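Local coordinates for Slr1438 protein (Synechocystis sp., PDB 3K25) that is of unknown function, but probably binds carbohydrate and may act as a sugar isomerase in the manner of the aldose 1-epimerases, at residues G33-Q41 with Y136-R144; A94-I102 with R111-N119. All coordinates share one frame; numbering follows the deposited sequence.

In the fold
Both contacts reach the same large antiparallel sheet, contact 1 through 136-144 alone; their centres are about 17 Å apart, and they meet at the neighbouring strands 110-117 and 130-139. Along the chain they are nested: 33-41 comes first, then both halves of contact 2, then 136-144, so contact 1 closes a long loop that encloses contact 2. Contact 2 is a hairpin at the outer edge of the sheet, whereas contact 1 packs the smaller four-stranded sheet over its face. Where they touch, Tyr136 O and Leu112 N lie 2.9 Å apart, a probable hydrogen bond. Together they combine pairing in a sheet with packing between sheets, as in the β-sandwich of galactose mutarotase-like proteins.

Contact 1: G33-Q41 with Y136-R144; sequences GLVTEWTVQ and YQLQGHSLR
Trp38, the most covered residue of the contact, reaches from strand 34-40 onto the hairpin of 136-144. CB starts the ring toward the hairpin with CG anti to the backbone N (chi1 172°). NE1 then passes 3.7 Å from Leu138 CD1 and gives a weak hydrogen bond to a water at 3.1 Å, which donates to Gly140 O and, weakly, to Ser142 O. Further out, CZ2 rests 3.7 Å from Ser142 C, while His141 O comes up at the ring edge. At the tip, CH2 and CZ3 of Trp38 both meet Leu143 CB, which sits over one face of the six-membered ring in a CH-pi contact, 19° off the ring normal. Toward the start of the strand, Val35 CG2 packs on Tyr136 CD2 at 3.7 Å, and the hydroxyl of Tyr136 donates from OH to Gly33 O, 2.5 Å away. At the far end Val40 CG1 lies at the edge of the imidazole of His141. The strands pack as layers, the axes of strand segments 34-40 and 142-144 approaching to 9.5 Å. Trp38 also touches Phe284 of strand 276-287, and strand 23-28 extends the layer, with Leu25 on Leu143 and Leu27 on Tyr136.

Contact 2: A94-I102 with R111-N119; sequences ARDLPWEVI and RLDLRLSHN
Glu100 and Arg115 face each other as an antiparallel hydrogen-bonded pair, joined by backbone and side chains alike. Glu100 N donates to Arg115 O at 2.9 Å, and Arg115 N returns the bond to Glu100 O at 2.7 Å. Two residues on, beyond the non-hydrogen-bonded pair of Val101 and Leu114, Ile102 N donates to Asp113 O at 2.8 Å. Arg115, extended from CG to NE with CG anti to the backbone N (chi1 163°), carries its guanidinium out alongside the Glu100 carboxylate, the two chains pointing the same way. Arg115 NH1 makes a salt bridge to Glu100 OE1 at 2.7 Å: the oxygen lies at the guanidinium edge, but the nitrogen comes from above the carboxylate plane. Arg115 NH2 pairs with Glu131 as well, and the two carboxylates probably stabilise its positive charge and fix how the guanidinium is turned. Asp113 is held by Arg111 of its own strand, NE to OD1 (3.2 Å) and NH2 to the syn lone pair of OD2, while OD1 also pairs with Ser135 OG.

At the other end Trp99 NE1 points almost straight at Ala94 O (3.3 Å, N-H...O 176°), and Leu116 CB sits squarely over the six-membered ring, 3.4 Å from its centroid, with Leu116 CD2 reaching on to the five-membered ring. With the indole cut back to an alanine here, Ala94 O would probably lose this donor and Leu116 the ring it rests on. Val101 packs CG2 on Leu114 CD2 on their shared face, and both Val101 and Leu112 touch Tyr14 of strand 14-18.

Strand 100-105 borders the large sheet within the chain, and strand 110-117 passes on to 130-139, whose Phe134 meets Trp99 edge-to-face. Past the hairpin, Asn119 takes the N-cap of helix 120-123, its OD1 accepting from Thr122 N.

Contact 1: G33-Q41 with Y136-R144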
# COMPACT_ATOMS: atom_id res chain seq x y z
N GLY A 33 -6.50 -7.99 -3.08
CA GLY A 33 -5.52 -8.64 -2.21
C GLY A 33 -5.20 -7.72 -1.05
O GLY A 33 -4.06 -7.58 -0.62
N LEU A 34 -6.26 -7.09 -0.56
CA LEU A 34 -6.20 -6.10 0.50
C LEU A 34 -6.25 -6.55 1.96
O LEU A 34 -7.13 -7.31 2.36
CB LEU A 34 -7.34 -5.09 0.27
CG LEU A 34 -7.57 -4.00 1.33
CD1 LEU A 34 -6.40 -3.01 1.30
CD2 LEU A 34 -8.88 -3.27 1.05
N VAL A 35 -5.29 -6.04 2.73
CA VAL A 35 -5.21 -6.24 4.18
C VAL A 35 -6.14 -5.11 4.64
O VAL A 35 -5.86 -3.94 4.37
CB VAL A 35 -3.79 -5.95 4.75
CG1 VAL A 35 -3.85 -5.83 6.26
CG2 VAL A 35 -2.84 -7.05 4.36
N THR A 36 -7.23 -5.42 5.32
CA THR A 36 -8.13 -4.37 5.74
C THR A 36 -7.89 -3.93 7.17
O THR A 36 -7.75 -2.74 7.44
CB THR A 36 -9.57 -4.81 5.62
OG1 THR A 36 -9.76 -6.00 6.40
CG2 THR A 36 -9.91 -5.13 4.18
N GLU A 37 -7.84 -4.89 8.09
CA GLU A 37 -7.63 -4.58 9.50
C GLU A 37 -6.55 -5.44 10.12
O GLU A 37 -6.32 -6.57 9.70
CB GLU A 37 -8.94 -4.77 10.28
CG GLU A 37 -10.15 -4.12 9.63
CD GLU A 37 -11.35 -4.04 10.56
OE1 GLU A 37 -11.57 -4.98 11.36
OE2 GLU A 37 -12.09 -3.04 10.48
N TRP A 38 -5.88 -4.89 11.13
CA TRP A 38 -4.81 -5.60 11.83
C TRP A 38 -4.79 -5.17 13.30
O TRP A 38 -4.78 -3.98 13.60
CB TRP A 38 -3.47 -5.27 11.16
CG TRP A 38 -2.23 -5.77 11.86
CD1 TRP A 38 -2.15 -6.81 12.75
CD2 TRP A 38 -0.89 -5.28 11.68
NE1 TRP A 38 -0.84 -7.00 13.13
CE2 TRP A 38 -0.05 -6.08 12.49
CE3 TRP A 38 -0.32 -4.26 10.91
CZ2 TRP A 38 1.34 -5.89 12.55
CZ3 TRP A 38 1.06 -4.06 10.97
CH2 TRP A 38 1.87 -4.88 11.79
N THR A 39 -4.82 -6.15 14.21
CA THR A 39 -4.78 -5.86 15.65
C THR A 39 -3.75 -6.66 16.43
O THR A 39 -3.54 -7.85 16.20
CB THR A 39 -6.14 -6.09 16.36
OG1 THR A 39 -6.51 -7.47 16.27
CG2 THR A 39 -7.20 -5.22 15.76
N VAL A 40 -3.10 -5.96 17.35
CA VAL A 40 -2.08 -6.53 18.22
C VAL A 40 -2.54 -6.30 19.64
O VAL A 40 -2.63 -5.17 20.11
CB VAL A 40 -0.73 -5.84 18.00
CG1 VAL A 40 -0.01 -6.48 16.83
CG2 VAL A 40 -0.96 -4.36 17.69
N GLN A 41 -2.85 -7.39 20.34
CA GLN A 41 -3.32 -7.30 21.71
C GLN A 41 -4.67 -6.59 21.73
O GLN A 41 -5.03 -5.95 22.71
CB GLN A 41 -2.33 -6.54 22.59
CG GLN A 41 -0.97 -7.20 22.67
CD GLN A 41 -0.03 -6.47 23.60
OE1 GLN A 41 0.24 -5.28 23.42
NE2 GLN A 41 0.48 -7.18 24.60
N TYR A 136 1.81 -12.67 2.32
CA TYR A 136 1.56 -11.90 3.52
C TYR A 136 1.87 -12.83 4.69
O TYR A 136 1.25 -13.88 4.83
CB TYR A 136 0.11 -11.44 3.58
CG TYR A 136 -0.36 -10.71 2.34
CD1 TYR A 136 -0.52 -11.38 1.14
CD2 TYR A 136 -0.70 -9.35 2.39
CE1 TYR A 136 -1.02 -10.74 0.02
CE2 TYR A 136 -1.20 -8.70 1.27
CZ TYR A 136 -1.36 -9.41 0.09
OH TYR A 136 -1.93 -8.81 -1.02
N GLN A 137 2.83 -12.43 5.50
CA GLN A 137 3.27 -13.22 6.65
C GLN A 137 3.06 -12.42 7.93
O GLN A 137 3.55 -11.30 8.05
CB GLN A 137 4.74 -13.59 6.48
CG GLN A 137 4.98 -14.18 5.11
CD GLN A 137 6.43 -14.29 4.76
OE1 GLN A 137 7.30 -13.75 5.44
NE2 GLN A 137 6.71 -15.00 3.67
N LEU A 138 2.32 -13.02 8.86
CA LEU A 138 2.01 -12.39 10.13
C LEU A 138 2.65 -13.15 11.29
O LEU A 138 2.39 -14.33 11.47
CB LEU A 138 0.51 -12.36 10.35
CG LEU A 138 0.11 -11.68 11.66
CD1 LEU A 138 0.02 -10.18 11.40
CD2 LEU A 138 -1.23 -12.20 12.19
N GLN A 139 3.49 -12.46 12.06
CA GLN A 139 4.13 -13.04 13.23
C GLN A 139 4.36 -11.98 14.29
O GLN A 139 4.60 -10.81 13.98
CB GLN A 139 5.50 -13.67 12.92
CG GLN A 139 6.36 -13.70 14.20
CD GLN A 139 7.80 -14.15 14.00
OE1 GLN A 139 8.47 -13.73 13.04
NE2 GLN A 139 8.29 -14.99 14.91
N GLY A 140 4.31 -12.42 15.54
CA GLY A 140 4.53 -11.52 16.66
C GLY A 140 3.86 -10.18 16.49
O GLY A 140 2.64 -10.10 16.45
N HIS A 141 4.66 -9.12 16.39
CA HIS A 141 4.10 -7.79 16.25
C HIS A 141 4.39 -7.15 14.91
O HIS A 141 4.50 -5.92 14.80
CB HIS A 141 4.62 -6.90 17.38
CG HIS A 141 4.08 -7.25 18.73
ND1 HIS A 141 2.77 -7.02 19.09
CD2 HIS A 141 4.66 -7.84 19.80
CE1 HIS A 141 2.57 -7.45 20.33
NE2 HIS A 141 3.70 -7.95 20.78
N SER A 142 4.51 -7.96 13.87
CA SER A 142 4.79 -7.39 12.56
C SER A 142 4.09 -8.07 11.39
O SER A 142 3.62 -9.20 11.49
CB SER A 142 6.30 -7.40 12.31
OG SER A 142 6.79 -8.72 12.12
N LEU A 143 4.03 -7.33 10.29
CA LEU A 143 3.44 -7.82 9.05
C LEU A 143 4.44 -7.60 7.93
O LEU A 143 4.89 -6.47 7.69
CB LEU A 143 2.16 -7.07 8.70
CG LEU A 143 1.62 -7.47 7.32
CD1 LEU A 143 1.57 -8.98 7.18
CD2 LEU A 143 0.26 -6.87 7.15
N ARG A 144 4.78 -8.69 7.25
CA ARG A 144 5.73 -8.64 6.15
C ARG A 144 5.01 -9.08 4.89
O ARG A 144 4.27 -10.06 4.91
CB ARG A 144 6.91 -9.59 6.42
CG ARG A 144 8.03 -9.52 5.39
CD ARG A 144 9.06 -10.64 5.57
NE ARG A 144 10.28 -10.40 4.79
CZ ARG A 144 11.11 -9.38 5.00
NH1 ARG A 144 10.85 -8.51 5.98
NH2 ARG A 144 12.20 -9.23 4.25
O HOH W 1 1.57 -8.76 14.07

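Contact 2: A94-I102 with R111-N119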
# COMPACT_ATOMS: atom_id res chain seq x y z
N ALA A 94 -4.50 -2.87 -9.69
CA ALA A 94 -4.30 -3.95 -8.75
C ALA A 94 -5.27 -3.83 -7.58
O ALA A 94 -5.86 -4.83 -7.14
CB ALA A 94 -2.86 -3.95 -8.26
N ARG A 95 -5.45 -2.60 -7.11
CA ARG A 95 -6.34 -2.34 -5.98
C ARG A 95 -7.79 -2.70 -6.29
O ARG A 95 -8.53 -3.11 -5.39
CB ARG A 95 -6.27 -0.85 -5.62
CG ARG A 95 -7.03 0.01 -6.62
CD ARG A 95 -6.48 1.41 -6.76
NE ARG A 95 -6.83 2.27 -5.65
CZ ARG A 95 -7.17 3.55 -5.79
NH1 ARG A 95 -7.21 4.10 -6.99
NH2 ARG A 95 -7.46 4.27 -4.72
N ASP A 96 -8.17 -2.56 -7.55
CA ASP A 96 -9.53 -2.80 -8.04
C ASP A 96 -9.87 -4.20 -8.54
O ASP A 96 -10.99 -4.41 -9.01
CB ASP A 96 -9.84 -1.84 -9.19
CG ASP A 96 -9.47 -0.41 -8.86
OD1 ASP A 96 -10.02 0.14 -7.88
OD2 ASP A 96 -8.64 0.16 -9.59
N LEU A 97 -8.95 -5.15 -8.46
CA LEU A 97 -9.21 -6.50 -8.97
C LEU A 97 -9.10 -7.62 -7.96
O LEU A 97 -8.43 -7.50 -6.93
CB LEU A 97 -8.26 -6.83 -10.11
CG LEU A 97 -8.39 -6.00 -11.38
CD1 LEU A 97 -7.12 -6.20 -12.19
CD2 LEU A 97 -9.63 -6.40 -12.17
N PRO A 98 -9.78 -8.75 -8.24
CA PRO A 98 -9.69 -9.87 -7.29
C PRO A 98 -8.42 -10.67 -7.51
O PRO A 98 -7.99 -10.86 -8.65
CB PRO A 98 -10.95 -10.68 -7.59
CG PRO A 98 -11.20 -10.40 -9.07
CD PRO A 98 -10.90 -8.93 -9.18
N TRP A 99 -7.82 -11.12 -6.41
CA TRP A 99 -6.61 -11.93 -6.41
C TRP A 99 -7.03 -13.35 -5.98
O TRP A 99 -8.07 -13.51 -5.34
CB TRP A 99 -5.60 -11.37 -5.40
CG TRP A 99 -5.04 -10.00 -5.75
CD1 TRP A 99 -5.75 -8.87 -6.08
CD2 TRP A 99 -3.65 -9.60 -5.71
NE1 TRP A 99 -4.89 -7.80 -6.23
CE2 TRP A 99 -3.60 -8.22 -6.01
CE3 TRP A 99 -2.45 -10.28 -5.44
CZ2 TRP A 99 -2.40 -7.50 -6.05
CZ3 TRP A 99 -1.25 -9.56 -5.48
CH2 TRP A 99 -1.24 -8.18 -5.79
N GLU A 100 -6.24 -14.37 -6.33
CA GLU A 100 -6.57 -15.74 -5.94
C GLU A 100 -5.59 -16.23 -4.89
O GLU A 100 -4.41 -15.89 -4.93
CB GLU A 100 -6.45 -16.71 -7.12
CG GLU A 100 -6.93 -16.19 -8.45
CD GLU A 100 -6.59 -17.12 -9.60
OE1 GLU A 100 -5.39 -17.40 -9.81
OE2 GLU A 100 -7.54 -17.56 -10.28
N VAL A 101 -6.08 -17.05 -3.96
CA VAL A 101 -5.19 -17.62 -2.95
C VAL A 101 -4.53 -18.85 -3.58
O VAL A 101 -5.22 -19.79 -3.99
CB VAL A 101 -5.96 -18.05 -1.69
CG1 VAL A 101 -4.99 -18.55 -0.64
CG2 VAL A 101 -6.77 -16.89 -1.16
N ILE A 102 -3.20 -18.84 -3.67
CA ILE A 102 -2.48 -19.97 -4.27
C ILE A 102 -1.55 -20.61 -3.26
O ILE A 102 -0.62 -21.31 -3.64
CB ILE A 102 -1.64 -19.53 -5.49
CG1 ILE A 102 -0.43 -18.72 -5.03
CG2 ILE A 102 -2.50 -18.72 -6.45
CD1 ILE A 102 0.68 -18.64 -6.07
N ARG A 111 0.80 -17.39 7.14
CA ARG A 111 1.15 -16.95 5.80
C ARG A 111 0.14 -17.24 4.71
O ARG A 111 -0.23 -18.40 4.47
CB ARG A 111 2.50 -17.55 5.42
CG ARG A 111 2.85 -17.43 3.97
CD ARG A 111 4.26 -17.88 3.74
NE ARG A 111 4.56 -18.02 2.32
CZ ARG A 111 5.78 -18.17 1.83
NH1 ARG A 111 6.82 -18.18 2.66
NH2 ARG A 111 5.96 -18.32 0.53
N LEU A 112 -0.31 -16.18 4.05
CA LEU A 112 -1.28 -16.31 2.96
C LEU A 112 -0.64 -15.83 1.65
O LEU A 112 -0.09 -14.73 1.58
CB LEU A 112 -2.53 -15.49 3.28
CG LEU A 112 -3.87 -15.96 2.69
CD1 LEU A 112 -3.71 -16.28 1.23
CD2 LEU A 112 -4.32 -17.20 3.42
N ASP A 113 -0.72 -16.66 0.62
CA ASP A 113 -0.15 -16.33 -0.69
C ASP A 113 -1.20 -16.04 -1.76
O ASP A 113 -2.00 -16.90 -2.12
CB ASP A 113 0.78 -17.46 -1.13
CG ASP A 113 2.08 -17.46 -0.35
OD1 ASP A 113 2.15 -16.75 0.67
OD2 ASP A 113 3.02 -18.16 -0.76
N LEU A 114 -1.17 -14.82 -2.29
CA LEU A 114 -2.13 -14.37 -3.29
C LEU A 114 -1.53 -14.11 -4.65
O LEU A 114 -0.36 -13.74 -4.78
CB LEU A 114 -2.82 -13.10 -2.81
CG LEU A 114 -3.43 -13.17 -1.41
CD1 LEU A 114 -4.12 -11.85 -1.11
CD2 LEU A 114 -4.42 -14.33 -1.33
N ARG A 115 -2.36 -14.25 -5.68
CA ARG A 115 -1.90 -14.04 -7.05
C ARG A 115 -2.80 -13.14 -7.88
O ARG A 115 -4.04 -13.26 -7.87
CB ARG A 115 -1.75 -15.39 -7.75
CG ARG A 115 -1.68 -15.32 -9.27
CD ARG A 115 -1.54 -16.73 -9.84
NE ARG A 115 -1.36 -16.73 -11.28
CZ ARG A 115 -2.35 -16.78 -12.17
NH1 ARG A 115 -3.61 -16.84 -11.75
NH2 ARG A 115 -2.07 -16.76 -13.46
N LEU A 116 -2.15 -12.24 -8.60
CA LEU A 116 -2.84 -11.33 -9.51
C LEU A 116 -2.19 -11.45 -10.87
O LEU A 116 -1.00 -11.13 -11.05
CB LEU A 116 -2.74 -9.89 -9.02
CG LEU A 116 -3.41 -8.91 -10.01
CD1 LEU A 116 -4.78 -9.45 -10.44
CD2 LEU A 116 -3.52 -7.54 -9.34
N SER A 117 -2.97 -11.91 -11.83
CA SER A 117 -2.51 -12.10 -13.18
C SER A 117 -3.13 -11.12 -14.15
O SER A 117 -4.27 -10.68 -13.99
CB SER A 117 -2.84 -13.52 -13.66
OG SER A 117 -2.56 -13.67 -15.04
N HIS A 118 -2.36 -10.80 -15.18
CA HIS A 118 -2.84 -9.91 -16.21
C HIS A 118 -4.02 -10.60 -16.92
O HIS A 118 -4.25 -11.81 -16.75
CB HIS A 118 -1.71 -9.66 -17.21
CG HIS A 118 -1.22 -10.90 -17.90
ND1 HIS A 118 -1.85 -11.43 -19.00
CD2 HIS A 118 -0.19 -11.72 -17.62
CE1 HIS A 118 -1.23 -12.53 -19.38
NE2 HIS A 118 -0.21 -12.73 -18.56
N ASN A 119 -4.79 -9.82 -17.68
CA ASN A 119 -5.91 -10.34 -18.47
C ASN A 119 -6.23 -9.36 -19.61
O ASN A 119 -5.60 -8.32 -19.74
CB ASN A 119 -7.14 -10.61 -17.59
CG ASN A 119 -7.81 -9.35 -17.06
OD1 ASN A 119 -7.69 -8.27 -17.64
ND2 ASN A 119 -8.56 -9.50 -15.98